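AA9 family lytic polysaccharide monooxygenase cel61B (Hypocrea jecorina, PDB 2VTC) oxidatively cleaves the glycosidic bonds of crystalline and amorphous polysaccharides such as cellulose, using an active-site copper, a reducing agent and O2 or H2O2. Local coordinates at residues Q22-T27 with W101-W106. Residues are numbered along the deposited sequence; the frame is centred on the assembly and turned at random.
Sequences QVQNFT and WGPGVW. With NAG (2-acetamido-2-deoxy-beta-D-glucopyranose), chain C; NAG (2-acetamido-2-deoxy-beta-D-glucopyranose), chain B.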
loop_
_atom_site.group_PDB
_atom_site.type_symbol
_atom_site.label_atom_id
_atom_site.label_comp_id
_atom_site.label_asym_id
_atom_site.label_seq_id
_atom_site.Cartn_x
_atom_site.Cartn_y
_atom_site.Cartn_z
ATOM N N GLN A 22 -7.823 -7.221 1.284
ATOM C CA GLN A 22 -7.814 -5.767 1.024
ATOM C C GLN A 22 -7.789 -5.006 2.345
ATOM O O GLN A 22 -8.127 -5.562 3.392
ATOM C CB GLN A 22 -9.055 -5.379 0.194
ATOM C CG GLN A 22 -10.367 -5.485 0.971
ATOM C CD GLN A 22 -11.619 -5.206 0.144
ATOM O OE1 GLN A 22 -11.567 -4.661 -0.975
ATOM N NE2 GLN A 22 -12.756 -5.590 0.693
ATOM N N VAL A 23 -7.397 -3.728 2.317
ATOM C CA VAL A 23 -7.506 -2.894 3.497
ATOM C C VAL A 23 -8.966 -2.458 3.592
ATOM O O VAL A 23 -9.462 -1.762 2.709
ATOM C CB VAL A 23 -6.550 -1.657 3.428
ATOM C CG1 VAL A 23 -6.866 -0.663 4.528
ATOM C CG2 VAL A 23 -5.110 -2.114 3.532
ATOM N N GLN A 24 -9.664 -2.903 4.637
ATOM C CA GLN A 24 -11.103 -2.619 4.749
ATOM C C GLN A 24 -11.416 -1.413 5.610
ATOM O O GLN A 24 -12.502 -0.806 5.500
ATOM C CB GLN A 24 -11.857 -3.855 5.262
ATOM C CG GLN A 24 -11.865 -4.995 4.296
ATOM C CD GLN A 24 -13.065 -5.929 4.476
ATOM O OE1 GLN A 24 -13.592 -6.466 3.499
ATOM N NE2 GLN A 24 -13.485 -6.130 5.715
ATOM N N ASN A 25 -10.471 -1.089 6.485
ATOM C CA ASN A 25 -10.548 0.040 7.375
ATOM C C ASN A 25 -9.174 0.263 7.984
ATOM O O ASN A 25 -8.230 -0.510 7.729
ATOM C CB ASN A 25 -11.653 -0.124 8.442
ATOM C CG ASN A 25 -11.567 -1.453 9.218
ATOM O OD1 ASN A 25 -10.629 -1.666 9.990
ATOM N ND2 ASN A 25 -12.593 -2.310 9.044
ATOM N N PHE A 26 -9.041 1.349 8.721
ATOM C CA PHE A 26 -7.766 1.721 9.306
ATOM C C PHE A 26 -8.020 2.692 10.444
ATOM O O PHE A 26 -9.089 3.343 10.494
ATOM C CB PHE A 26 -6.805 2.303 8.230
ATOM C CG PHE A 26 -7.342 3.535 7.512
ATOM C CD1 PHE A 26 -6.909 4.805 7.884
ATOM C CD2 PHE A 26 -8.259 3.407 6.456
ATOM C CE1 PHE A 26 -7.406 5.958 7.221
ATOM C CE2 PHE A 26 -8.759 4.551 5.787
ATOM C CZ PHE A 26 -8.319 5.819 6.173
ATOM N N THR A 27 -7.056 2.775 11.357
ATOM C CA THR A 27 -7.120 3.700 12.475
ATOM C C THR A 27 -6.029 4.749 12.384
ATOM O O THR A 27 -4.934 4.492 11.871
ATOM C CB THR A 27 -7.040 3.005 13.871
ATOM O OG1 THR A 27 -5.764 2.354 14.032
ATOM C CG2 THR A 27 -8.180 2.029 14.049
ATOM N N TRP A 101 -6.197 -5.345 7.390
ATOM C CA TRP A 101 -6.474 -6.187 6.241
ATOM C C TRP A 101 -7.582 -7.201 6.553
ATOM O O TRP A 101 -7.794 -7.575 7.719
ATOM C CB TRP A 101 -5.202 -6.924 5.798
ATOM C CG TRP A 101 -4.157 -6.017 5.192
ATOM C CD1 TRP A 101 -3.280 -5.230 5.865
ATOM C CD2 TRP A 101 -3.900 -5.819 3.795
ATOM N NE1 TRP A 101 -2.484 -4.540 4.974
ATOM C CE2 TRP A 101 -2.833 -4.894 3.697
ATOM C CE3 TRP A 101 -4.456 -6.345 2.616
ATOM C CZ2 TRP A 101 -2.316 -4.459 2.458
ATOM C CZ3 TRP A 101 -3.944 -5.920 1.371
ATOM C CH2 TRP A 101 -2.875 -4.974 1.314
ATOM N N GLY A 102 -8.288 -7.627 5.516
ATOM C CA GLY A 102 -9.410 -8.546 5.712
ATOM C C GLY A 102 -10.137 -8.840 4.422
ATOM O O GLY A 102 -9.658 -8.463 3.339
ATOM N N PRO A 103 -11.317 -9.490 4.515
ATOM C CA PRO A 103 -12.037 -9.887 5.749
ATOM C C PRO A 103 -11.484 -11.143 6.454
ATOM O O PRO A 103 -11.741 -11.343 7.653
ATOM C CB PRO A 103 -13.463 -10.157 5.253
ATOM C CG PRO A 103 -13.297 -10.575 3.805
ATOM C CD PRO A 103 -12.036 -9.884 3.288
ATOM N N GLY A 104 -10.756 -11.975 5.720
ATOM C CA GLY A 104 -10.174 -13.191 6.301
ATOM C C GLY A 104 -8.726 -13.007 6.727
ATOM O O GLY A 104 -8.099 -11.995 6.423
ATOM N N VAL A 105 -8.200 -13.993 7.453
ATOM C CA VAL A 105 -6.783 -14.022 7.828
ATOM C C VAL A 105 -5.889 -13.948 6.582
ATOM O O VAL A 105 -6.150 -14.615 5.576
ATOM C CB VAL A 105 -6.455 -15.289 8.681
ATOM C CG1 VAL A 105 -4.998 -15.280 9.132
ATOM C CG2 VAL A 105 -7.371 -15.336 9.907
ATOM N N TRP A 106 -4.855 -13.106 6.629
ATOM C CA TRP A 106 -3.929 -13.001 5.498
ATOM C C TRP A 106 -3.238 -14.356 5.170
ATOM O O TRP A 106 -2.610 -14.948 6.054
ATOM C CB TRP A 106 -2.904 -11.873 5.716
ATOM C CG TRP A 106 -1.956 -11.673 4.558
ATOM C CD1 TRP A 106 -0.614 -11.941 4.548
ATOM C CD2 TRP A 106 -2.267 -11.152 3.256
ATOM N NE1 TRP A 106 -0.075 -11.640 3.333
ATOM C CE2 TRP A 106 -1.063 -11.152 2.512
ATOM C CE3 TRP A 106 -3.443 -10.680 2.649
ATOM C CZ2 TRP A 106 -0.992 -10.700 1.180
ATOM C CZ3 TRP A 106 -3.371 -10.243 1.313
ATOM C CH2 TRP A 106 -2.160 -10.258 0.598
HETATM C C1 NAG C . -12.556 -3.595 9.722
HETATM C C2 NAG C . -13.981 -4.002 10.121
HETATM C C3 NAG C . -14.033 -5.413 10.749
HETATM C C4 NAG C . -13.229 -6.453 9.947
HETATM C C5 NAG C . -11.894 -5.853 9.464
HETATM C C6 NAG C . -11.091 -6.765 8.544
HETATM C C7 NAG C . -15.794 -2.496 10.776
HETATM C C8 NAG C . -16.360 -1.630 11.861
HETATM N N2 NAG C . -14.598 -3.043 11.024
HETATM O O3 NAG C . -15.387 -5.825 10.873
HETATM O O4 NAG C . -12.953 -7.603 10.736
HETATM O O5 NAG C . -12.092 -4.592 8.821
HETATM O O6 NAG C . -11.884 -7.344 7.534
HETATM O O7 NAG C . -16.418 -2.675 9.726
HETATM C C1 NAG B . -13.654 -8.760 10.241
HETATM C C2 NAG B . -12.926 -10.023 10.719
HETATM C C3 NAG B . -13.742 -11.302 10.478
HETATM C C4 NAG B . -15.217 -11.138 10.849
HETATM C C5 NAG B . -15.779 -9.862 10.213
HETATM C C6 NAG B . -17.252 -9.645 10.566
HETATM C C7 NAG B . -10.470 -9.817 10.687
HETATM C C8 NAG B . -9.212 -10.158 9.953
HETATM N N2 NAG B . -11.615 -10.158 10.089
HETATM O O3 NAG B . -13.185 -12.337 11.259
HETATM O O4 NAG B . -15.961 -12.273 10.444
HETATM O O5 NAG B . -15.011 -8.755 10.668
HETATM O O6 NAG B . -17.381 -9.480 11.964
HETATM O O7 NAG B . -10.394 -9.230 11.764
#
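V23 lays its CG2 methyl over one face of the W101 indole, 3.8 Å from the centroid of the five-membered ring, a CH-pi contact in which CE2 is the nearest ring atom. With CG1 anti to the backbone N (chi1 169°), CG2 falls beside that N and is the branch that meets the ring. These two residues form a non-hydrogen-bonded antiparallel pair; the next pair, Q22 with G102, carries both backbone bonds, Q22 N to G102 O at 3.0 Å and G102 N back to Q22 O, the latter less straight at 140°. Q22 O also takes a CA-H...O contact from W101 CA (3.4 Å), and W101 NE1 is hydrogen-bonded to H178 NE2.

On the other face of the sheet Q22 runs out extended, and its NE2 donates an N-H to Q24 OE1 (3.1 Å), meeting a lone pair in the plane of the Q24 side-chain carbonyl. That same oxygen lies 3.8 Å from P103 CD, the Q24 and P103 side chains crossing at about a right angle, beside the cis peptide after G102. Q24 NE2 reaches to 2.7 Å from O6 of the first N-acetylglucosamine, which is linked to N25 ND2; the N2-H of the second sugar is hydrogen-bonded to P103 O (2.7 Å). W101 packs near Y195, a ligand of the catalytic copper site, occupied here by nickel: an antiparallel strand pair of the AA9 beta-sandwich, its N-linked sugars reaching from strand 22-28 over G102 to the following loop.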